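Local coordinates for siderophore periplasmic binding protein (Thermobifida fusca, PDB 5DH0) that probably captures iron-loaded siderophores of the fuscachelin type outside the cell membrane and delivers them to an importer, at residues 53-57 with 58-62; 67-70 with 71-74; 97-101 with 102-106; 209-213 with 214-218. All blocks are in the same frame, centred on the assembly; numbering follows the deposited sequence.

Interaction 1 of 4, residues 53-57 with 58-62; sequences EVVLE and AGIEP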
loop_
_atom_site.group_PDB
_atom_site.type_symbol
_atom_site.label_atom_id
_atom_site.label_comp_id
_atom_site.label_asym_id
_atom_site.label_seq_id
_atom_site.Cartn_x
_atom_site.Cartn_y
_atom_site.Cartn_z
ATOM N N GLU A 53 -4.877 13.975 32.829
ATOM C CA GLU A 53 -3.528 13.534 32.449
ATOM C C GLU A 53 -2.482 14.538 32.930
ATOM O O GLU A 53 -1.356 14.172 33.282
ATOM C CB GLU A 53 -3.430 13.349 30.928
ATOM C CG GLU A 53 -4.258 12.162 30.381
ATOM C CD GLU A 53 -5.785 12.395 30.417
ATOM O OE1 GLU A 53 -6.246 13.515 30.761
ATOM O OE2 GLU A 53 -6.528 11.435 30.116
ATOM N N VAL A 54 -2.865 15.808 32.963
ATOM C CA VAL A 54 -1.940 16.857 33.374
ATOM C C VAL A 54 -1.651 16.812 34.871
ATOM O O VAL A 54 -0.484 16.842 35.278
ATOM C CB VAL A 54 -2.478 18.240 32.987
ATOM C CG1 VAL A 54 -1.614 19.359 33.583
ATOM C CG2 VAL A 54 -2.529 18.350 31.472
ATOM N N VAL A 55 -2.699 16.735 35.692
ATOM C CA VAL A 55 -2.499 16.728 37.136
ATOM C C VAL A 55 -1.822 15.420 37.577
ATOM O O VAL A 55 -0.967 15.432 38.471
ATOM C CB VAL A 55 -3.832 16.960 37.929
ATOM C CG1 VAL A 55 -4.330 18.379 37.721
ATOM C CG2 VAL A 55 -4.913 15.930 37.571
ATOM N N LEU A 56 -2.160 14.299 36.945
ATOM C CA LEU A 56 -1.490 13.048 37.297
ATOM C C LEU A 56 0.030 13.136 37.066
ATOM O O LEU A 56 0.810 12.758 37.933
ATOM C CB LEU A 56 -2.082 11.870 36.521
ATOM C CG LEU A 56 -3.468 11.438 37.031
ATOM C CD1 LEU A 56 -4.162 10.496 36.057
ATOM C CD2 LEU A 56 -3.378 10.802 38.416
ATOM N N GLU A 57 0.447 13.655 35.916
ATOM C CA GLU A 57 1.864 13.681 35.569
ATOM C C GLU A 57 2.640 14.653 36.442
ATOM O O GLU A 57 3.820 14.456 36.692
ATOM C CB GLU A 57 2.045 14.039 34.091
ATOM C CG GLU A 57 1.658 12.887 33.160
ATOM C CD GLU A 57 1.768 13.242 31.680
ATOM O OE1 GLU A 57 1.786 12.296 30.857
ATOM O OE2 GLU A 57 1.821 14.453 31.334
ATOM N N ALA A 58 1.949 15.692 36.900
ATOM C CA ALA A 58 2.518 16.733 37.729
ATOM C C ALA A 58 2.497 16.365 39.218
ATOM O O ALA A 58 2.944 17.150 40.062
ATOM C CB ALA A 58 1.770 18.024 37.505
ATOM N N GLY A 59 1.975 15.176 39.528
ATOM C CA GLY A 59 1.797 14.733 40.900
ATOM C C GLY A 59 0.880 15.614 41.743
ATOM O O GLY A 59 1.091 15.769 42.943
ATOM N N ILE A 60 -0.136 16.195 41.120
ATOM C CA ILE A 60 -1.112 17.010 41.837
ATOM C C ILE A 60 -2.413 16.246 42.079
ATOM O O ILE A 60 -2.918 15.594 41.177
ATOM C CB ILE A 60 -1.424 18.303 41.061
ATOM C CG1 ILE A 60 -0.217 19.234 41.079
ATOM C CG2 ILE A 60 -2.667 18.990 41.603
ATOM C CD1 ILE A 60 -0.310 20.324 40.047
ATOM N N GLU A 61 -2.944 16.309 43.294
ATOM C CA GLU A 61 -4.271 15.755 43.567
ATOM C C GLU A 61 -5.339 16.812 43.284
ATOM O O GLU A 61 -5.451 17.809 44.012
ATOM C CB GLU A 61 -4.383 15.272 45.011
ATOM C CG GLU A 61 -3.426 14.152 45.391
ATOM C CD GLU A 61 -3.698 13.595 46.792
ATOM O OE1 GLU A 61 -4.881 13.361 47.140
ATOM O OE2 GLU A 61 -2.726 13.390 47.548
ATOM N N PRO A 62 -6.126 16.603 42.221
ATOM C CA PRO A 62 -7.132 17.597 41.831
ATOM C C PRO A 62 -8.260 17.580 42.831
ATOM O O PRO A 62 -8.466 16.538 43.459
ATOM C CB PRO A 62 -7.592 17.119 40.454
ATOM C CG PRO A 62 -7.372 15.631 40.485
ATOM C CD PRO A 62 -6.210 15.369 41.420
#
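V54 meets A58 in the last turn of helix 52-57: its carbonyl O takes the amide of A58 (N to O 3.1 Å), and CB of A58 settles against the same oxygen at 3.4 Å. The valine methyls lie against T148, L151 and S152 of helix 142-154. V55 carries most of the contact. Its O accepts I60 N at 2.9 Å in a fairly straight bond, plus a weak one from A58 N, while its CB sits 4.2 Å from I60 CB. CG1 is turned anti to the carbonyl carbon (chi1 -68°), which leaves CG2 between N and C; from there CG2 reaches P62 CG at 3.8 Å, the two side chains crossing at a slant. L56 O receives G59 N at 3.1 Å, the donor standing 66° out of the carbonyl plane. The bonds I60 N to V55 O and G59 N to L56 O, with positive phi at G59 and the apolar touch of V55 on I60, make a Schellman motif, which ends the helix and turns the chain toward strand 64-66. E57 follows in the last turn; its extended side chain carries the carboxylate away to T291, by a hydrogen bond, and to R160, by a salt bridge.

Interaction 2 of 4, residues 67-70 with 71-74; sequences EPVA and TLYT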
loop_
_atom_site.group_PDB
_atom_site.type_symbol
_atom_site.label_atom_id
_atom_site.label_comp_id
_atom_site.label_asym_id
_atom_site.label_seq_id
_atom_site.Cartn_x
_atom_site.Cartn_y
_atom_site.Cartn_z
ATOM N N GLU A 67 -15.561 12.716 35.119
ATOM C CA GLU A 67 -15.815 11.288 35.285
ATOM C C GLU A 67 -14.666 10.469 34.690
ATOM O O GLU A 67 -14.408 10.529 33.487
ATOM C CB GLU A 67 -17.155 10.924 34.626
ATOM C CG GLU A 67 -17.560 9.481 34.772
ATOM C CD GLU A 67 -18.254 9.203 36.099
ATOM O OE1 GLU A 67 -17.549 8.903 37.092
ATOM O OE2 GLU A 67 -19.503 9.304 36.153
ATOM N N PRO A 68 -13.918 9.762 35.545
ATOM C CA PRO A 68 -12.759 9.043 35.011
ATOM C C PRO A 68 -13.137 7.809 34.199
ATOM O O PRO A 68 -14.111 7.124 34.481
ATOM C CB PRO A 68 -11.957 8.660 36.267
ATOM C CG PRO A 68 -12.863 8.873 37.415
ATOM C CD PRO A 68 -13.912 9.851 37.012
ATOM N N VAL A 69 -12.340 7.561 33.171
ATOM C CA VAL A 69 -12.527 6.474 32.242
ATOM C C VAL A 69 -11.371 5.504 32.437
ATOM O O VAL A 69 -10.236 5.835 32.108
ATOM C CB VAL A 69 -12.567 7.007 30.792
ATOM C CG1 VAL A 69 -12.641 5.872 29.778
ATOM C CG2 VAL A 69 -13.721 7.997 30.624
ATOM N N ALA A 70 -11.648 4.318 32.973
ATOM C CA ALA A 70 -10.605 3.360 33.355
ATOM C C ALA A 70 -9.596 3.041 32.257
ATOM O O ALA A 70 -8.401 2.884 32.528
ATOM C CB ALA A 70 -11.231 2.081 33.828
ATOM N N THR A 71 -10.077 2.944 31.023
ATOM C CA THR A 71 -9.223 2.590 29.893
ATOM C C THR A 71 -8.064 3.580 29.651
ATOM O O THR A 71 -7.032 3.187 29.127
ATOM C CB THR A 71 -10.072 2.440 28.605
ATOM O OG1 THR A 71 -10.966 3.555 28.478
ATOM C CG2 THR A 71 -10.903 1.158 28.658
ATOM N N LEU A 72 -8.204 4.837 30.075
ATOM C CA LEU A 72 -7.137 5.841 29.903
ATOM C C LEU A 72 -6.029 5.828 30.974
ATOM O O LEU A 72 -5.051 6.594 30.873
ATOM C CB LEU A 72 -7.737 7.252 29.873
ATOM C CG LEU A 72 -8.741 7.628 28.784
ATOM C CD1 LEU A 72 -9.382 8.971 29.088
ATOM C CD2 LEU A 72 -8.059 7.667 27.447
ATOM N N TYR A 73 -6.172 4.995 32.004
ATOM C CA TYR A 73 -5.272 5.091 33.159
ATOM C C TYR A 73 -4.789 3.740 33.644
ATOM O O TYR A 73 -5.374 2.714 33.299
ATOM C CB TYR A 73 -5.958 5.830 34.315
ATOM C CG TYR A 73 -6.546 7.146 33.877
ATOM C CD1 TYR A 73 -5.721 8.222 33.555
ATOM C CD2 TYR A 73 -7.926 7.307 33.755
ATOM C CE1 TYR A 73 -6.253 9.425 33.129
ATOM C CE2 TYR A 73 -8.467 8.508 33.337
ATOM C CZ TYR A 73 -7.625 9.562 33.026
ATOM O OH TYR A 73 -8.165 10.752 32.606
ATOM N N THR A 74 -3.719 3.747 34.446
ATOM C CA THR A 74 -3.252 2.521 35.093
ATOM C C THR A 74 -4.328 2.125 36.090
ATOM O O THR A 74 -5.139 2.957 36.496
ATOM C CB THR A 74 -1.883 2.684 35.819
ATOM O OG1 THR A 74 -2.044 3.516 36.976
ATOM C CG2 THR A 74 -0.813 3.274 34.886
#
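The side chain of V69 overlaps that of T71, crossing it obliquely: methyl CG1 of V69 comes within 3.1 Å of OG1 of T71, a tight approach of a carbon to a hydroxyl. The torsions set it up, since V69 CG1 lies anti to its own N (chi1 175°) and T71 OG1 is tucked between N and the carbonyl carbon (chi1 47°). CB of V69 also lies 4.1 Å from CD1 of L72. The backbone underneath is a short 3-10 turn of two successive i+3 bonds: L72 N to V69 O (3.0 Å) and Y73 N to A70 O (3.1 Å), each donor well out of the carbonyl plane. The Y73 ring lies against the turn. V69 O, besides taking its amide hydrogen bond, approaches CD2 (3.2 Å) and CE2 of Y73 at a slant, and the amide N of V69 sits level with the ring edge, while CB of L72 stands 3.7 Å above the ring plane, over its centre. Around the ring, T52, E53 and L56 of helix 52-57 and L81 of helix 75-81 add further contacts. Beyond it T74 is the N-cap of helix 75-81, its OG1 bonded to E77 N. The polar bonding between 67-70 and 71-74 is thus backbone to backbone, while the side chains meet by apolar and van der Waals contact.

Interaction 3 of 4, residues 97-101 with 102-106; sequences EAIAE and AQPDL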
loop_
_atom_site.group_PDB
_atom_site.type_symbol
_atom_site.label_atom_id
_atom_site.label_comp_id
_atom_site.label_asym_id
_atom_site.label_seq_id
_atom_site.Cartn_x
_atom_site.Cartn_y
_atom_site.Cartn_z
ATOM N N GLU A 97 -22.440 23.434 40.065
ATOM C CA GLU A 97 -22.571 23.307 41.508
ATOM C C GLU A 97 -21.462 22.473 42.112
ATOM O O GLU A 97 -20.926 22.806 43.160
ATOM C CB GLU A 97 -23.913 22.676 41.870
ATOM C CG GLU A 97 -25.084 23.623 41.831
ATOM C CD GLU A 97 -25.905 23.527 43.096
ATOM O OE1 GLU A 97 -25.714 22.538 43.846
ATOM O OE2 GLU A 97 -26.722 24.441 43.348
ATOM N N ALA A 98 -21.139 21.368 41.456
ATOM C CA ALA A 98 -20.111 20.473 41.958
ATOM C C ALA A 98 -18.762 21.191 41.966
ATOM O O ALA A 98 -17.936 20.992 42.863
ATOM C CB ALA A 98 -20.055 19.199 41.116
ATOM N N ILE A 99 -18.550 22.046 40.975
ATOM C CA ILE A 99 -17.283 22.744 40.869
ATOM C C ILE A 99 -17.138 23.751 41.994
ATOM O O ILE A 99 -16.081 23.835 42.614
ATOM C CB ILE A 99 -17.131 23.447 39.513
ATOM C CG1 ILE A 99 -17.029 22.395 38.408
ATOM C CG2 ILE A 99 -15.913 24.370 39.531
ATOM C CD1 ILE A 99 -16.751 22.961 37.045
ATOM N N ALA A 100 -18.201 24.499 42.271
ATOM C CA ALA A 100 -18.164 25.467 43.359
ATOM C C ALA A 100 -17.987 24.760 44.713
ATOM O O ALA A 100 -17.267 25.247 45.589
ATOM C CB ALA A 100 -19.414 26.333 43.353
ATOM N N GLU A 101 -18.603 23.593 44.880
ATOM C CA GLU A 101 -18.442 22.865 46.134
ATOM C C GLU A 101 -17.004 22.368 46.341
ATOM O O GLU A 101 -16.524 22.321 47.471
ATOM C CB GLU A 101 -19.423 21.702 46.209
ATOM C CG GLU A 101 -20.685 22.038 47.011
ATOM C CD GLU A 101 -21.624 20.852 47.144
ATOM O OE1 GLU A 101 -22.459 20.649 46.233
ATOM O OE2 GLU A 101 -21.524 20.122 48.161
ATOM N N ALA A 102 -16.318 22.015 45.255
ATOM C CA ALA A 102 -14.911 21.616 45.340
ATOM C C ALA A 102 -13.991 22.788 45.709
ATOM O O ALA A 102 -12.878 22.566 46.163
ATOM C CB ALA A 102 -14.451 20.996 44.038
ATOM N N GLN A 103 -14.463 24.018 45.519
ATOM C CA GLN A 103 -13.691 25.228 45.852
ATOM C C GLN A 103 -12.296 25.278 45.216
ATOM O O GLN A 103 -11.280 25.292 45.914
ATOM C CB GLN A 103 -13.572 25.366 47.371
ATOM C CG GLN A 103 -14.829 25.932 48.000
ATOM C CD GLN A 103 -14.869 25.795 49.504
ATOM O OE1 GLN A 103 -15.141 26.770 50.202
ATOM N NE2 GLN A 103 -14.625 24.584 50.014
ATOM N N PRO A 104 -12.245 25.309 43.882
ATOM C CA PRO A 104 -10.945 25.347 43.208
ATOM C C PRO A 104 -10.335 26.726 43.265
ATOM O O PRO A 104 -11.072 27.685 43.455
ATOM C CB PRO A 104 -11.296 24.976 41.766
ATOM C CG PRO A 104 -12.682 25.536 41.588
ATOM C CD PRO A 104 -13.367 25.331 42.926
ATOM N N ASP A 105 -9.018 26.827 43.099
ATOM C CA ASP A 105 -8.384 28.121 42.855
ATOM C C ASP A 105 -7.943 28.209 41.390
ATOM O O ASP A 105 -7.505 29.265 40.916
ATOM C CB ASP A 105 -7.191 28.351 43.802
ATOM C CG ASP A 105 -6.104 27.284 43.675
ATOM O OD1 ASP A 105 -6.319 26.266 42.981
ATOM O OD2 ASP A 105 -5.029 27.455 44.299
ATOM N N LEU A 106 -8.063 27.083 40.684
ATOM C CA LEU A 106 -7.776 27.042 39.255
ATOM C C LEU A 106 -8.520 25.903 38.569
ATOM O O LEU A 106 -8.458 24.753 39.012
ATOM C CB LEU A 106 -6.280 26.896 39.009
ATOM C CG LEU A 106 -5.879 26.710 37.545
ATOM C CD1 LEU A 106 -6.123 27.959 36.705
ATOM C CD2 LEU A 106 -4.443 26.284 37.468
HETATM O O HOH W 1 -14.523 21.801 49.342
#
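I99 and P104 set their side chains at about a right angle, methyl CG2 of I99 meeting CG of the proline ring at 4.0 Å. CG2 stands anti to the isoleucine N (chi1 -67° for the CG1 branch), which puts it on the side of its own carbonyl, and P104 comes up to the oxygen end of that carbonyl: ring carbon CD is 3.1 Å from I99 O. A proline has no N-H to offer, so where an amide might have bonded back to I99 O a C-H group lies instead. This is the C-terminal end of helix 96-102, where Q103 is the first residue to leave helical geometry, with positive phi; P104 follows, and the chain goes on to strand 106-112. Q103 N bonds to A100 O from above the carbonyl plane (3.1 Å) and only weakly to I99 O, while A102 N keeps a helical bond to A98 O. With an alanine here in place of P104, the CG and CD carbons would be gone, and I99 CG2 would probably face a gap while the backbone after Q103 became freer to turn. The extended Q103 side chain runs back alongside the helix end: CG passes A100 O at 3.5 Å, and NE2 donates to a water (2.9 Å) that in turn donates to E101 O (2.8 Å). Q103 O accepts from R44 NH1, and the carboxylate of D105 bonds the backbone N of R44 and of Q43.

Interaction 4 of 4, residues 209-213 with 214-218; sequences EILHT and LGAKQ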
loop_
_atom_site.group_PDB
_atom_site.type_symbol
_atom_site.label_atom_id
_atom_site.label_comp_id
_atom_site.label_asym_id
_atom_site.label_seq_id
_atom_site.Cartn_x
_atom_site.Cartn_y
_atom_site.Cartn_z
ATOM N N GLU A 209 -1.032 8.534 13.834
ATOM C CA GLU A 209 -0.300 9.754 13.603
ATOM C C GLU A 209 1.153 9.604 14.062
ATOM O O GLU A 209 2.057 10.135 13.422
ATOM C CB GLU A 209 -0.974 10.928 14.307
ATOM C CG GLU A 209 -0.539 12.269 13.756
ATOM C CD GLU A 209 0.583 12.918 14.577
ATOM O OE1 GLU A 209 1.029 12.291 15.567
ATOM O OE2 GLU A 209 1.014 14.054 14.232
ATOM N N ILE A 210 1.378 8.856 15.141
ATOM C CA ILE A 210 2.743 8.629 15.609
ATOM C C ILE A 210 3.517 7.727 14.666
ATOM O O ILE A 210 4.681 7.996 14.363
ATOM C CB ILE A 210 2.764 8.049 17.028
ATOM C CG1 ILE A 210 2.374 9.148 18.008
ATOM C CG2 ILE A 210 4.165 7.581 17.385
ATOM C CD1 ILE A 210 1.919 8.634 19.316
ATOM N N LEU A 211 2.873 6.677 14.171
ATOM C CA LEU A 211 3.492 5.852 13.141
ATOM C C LEU A 211 3.822 6.708 11.919
ATOM O O LEU A 211 4.901 6.578 11.339
ATOM C CB LEU A 211 2.584 4.691 12.746
ATOM C CG LEU A 211 2.607 3.500 13.700
ATOM C CD1 LEU A 211 1.329 2.692 13.559
ATOM C CD2 LEU A 211 3.824 2.635 13.407
ATOM N N HIS A 212 2.897 7.584 11.537
ATOM C CA HIS A 212 3.118 8.455 10.393
ATOM C C HIS A 212 4.290 9.423 10.664
ATOM O O HIS A 212 5.196 9.551 9.849
ATOM C CB HIS A 212 1.843 9.222 10.058
ATOM C CG HIS A 212 1.949 10.074 8.830
ATOM N ND1 HIS A 212 2.138 9.548 7.566
ATOM C CD2 HIS A 212 1.879 11.419 8.670
ATOM C CE1 HIS A 212 2.184 10.531 6.684
ATOM N NE2 HIS A 212 2.035 11.678 7.328
ATOM N N THR A 213 4.277 10.075 11.820
ATOM C CA THR A 213 5.334 11.005 12.204
ATOM C C THR A 213 6.722 10.339 12.179
ATOM O O THR A 213 7.723 10.963 11.885
ATOM C CB THR A 213 5.039 11.570 13.597
ATOM O OG1 THR A 213 3.800 12.289 13.549
ATOM C CG2 THR A 213 6.138 12.495 14.075
ATOM N N LEU A 214 6.749 9.049 12.457
ATOM C CA LEU A 214 7.965 8.276 12.480
ATOM C C LEU A 214 8.413 7.920 11.064
ATOM O O LEU A 214 9.544 7.485 10.842
ATOM C CB LEU A 214 7.725 7.017 13.296
ATOM C CG LEU A 214 8.840 6.109 13.762
ATOM C CD1 LEU A 214 9.728 6.860 14.746
ATOM C CD2 LEU A 214 8.208 4.900 14.422
ATOM N N GLY A 215 7.517 8.094 10.099
ATOM C CA GLY A 215 7.822 7.698 8.737
ATOM C C GLY A 215 7.479 6.255 8.412
ATOM O O GLY A 215 7.909 5.729 7.384
ATOM N N ALA A 216 6.686 5.609 9.268
ATOM C CA ALA A 216 6.220 4.250 8.982
ATOM C C ALA A 216 5.253 4.255 7.810
ATOM O O ALA A 216 4.577 5.243 7.559
ATOM C CB ALA A 216 5.557 3.625 10.207
ATOM N N LYS A 217 5.208 3.153 7.079
ATOM C CA LYS A 217 4.217 2.977 6.043
ATOM C C LYS A 217 2.989 2.282 6.662
ATOM O O LYS A 217 3.136 1.352 7.478
ATOM C CB LYS A 217 4.830 2.178 4.886
ATOM C CG LYS A 217 3.847 1.698 3.827
ATOM C CD LYS A 217 4.451 1.728 2.402
ATOM C CE LYS A 217 5.928 1.360 2.356
ATOM N NZ LYS A 217 6.208 -0.021 2.805
ATOM N N GLN A 218 1.779 2.734 6.329
ATOM C CA GLN A 218 0.601 2.041 6.859
ATOM C C GLN A 218 -0.308 1.531 5.751
ATOM O O GLN A 218 -0.189 1.941 4.600
ATOM C CB GLN A 218 -0.190 2.932 7.843
ATOM C CG GLN A 218 0.653 3.400 9.031
ATOM C CD GLN A 218 -0.122 4.214 10.057
ATOM O OE1 GLN A 218 -0.967 3.684 10.775
ATOM N NE2 GLN A 218 0.157 5.516 10.121
#
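L211 and A216 are joined by backbone and side chain together. Among the backbone bonds, A216 N reaches L211 O at 2.9 Å and G215 N reaches H212 O at 2.8 Å, the latter from above the carbonyl plane; with positive phi at G215 these make a Schellman motif at the end of helix 206-213. L214 N still bonds helically to I210 O (3.0 Å), and weakly to L211 O. A side-chain hydrogen bond within 209-213 is that of T213: its OG1, beside its own N (chi1 -62°), donates to E209 O at 2.8 Å, and the amide N of T213 reaches the same oxygen from the opposite face, so two donors grip it.

The apolar contact is that of L211 CD2 with CB of A216, at 3.8 Å. The amide of Q218 packs against L211 by van der Waals contact, slanting across it, with NE2 3.7 Å from L211 CB and OE1 3.7 Å from CD1; its polar end is held by a hydrogen bond from NE2 to G208 O. An alanine in place of Q218 would remove this amide, and G208 O would probably lose the side-chain donor NE2 while one side of L211 was left uncovered.

The turn joins helix 206-213 to strand 217-218, which runs parallel to strand 187-193, with F188 touching both L211 and A216. Helix 292-307 packs on the turn through I302, against L211 and L214, and through V298 and L299, against I210; E209 OE1 forms a salt bridge with R145 NH2 of helix 142-154.

In the fold
Interactions 1, 2 and 3 lie on connections between strands of the parallel sheet of one lobe, and interaction 4 belongs to the mixed-sheet lobe, consistent with a two-lobed siderophore-binding protein whose ligand would probably lie between lobes. Interactions 1 and 2 touch directly: E53 OE2 lies 3.1 Å from Y73 OH, a probable hydrogen bond, and L56 CD1 packs on Y73 CD1 at 3.7 Å. Interaction 3 sits at the far end, its centre about 17 Å from that of interaction 1. Interactions 1 and 4 both end helices in Schellman motifs, their centres about 29 Å apart, yet both touch helices 142-154 and 292-307. Centres of interactions 3 and 4 are about 41 Å apart.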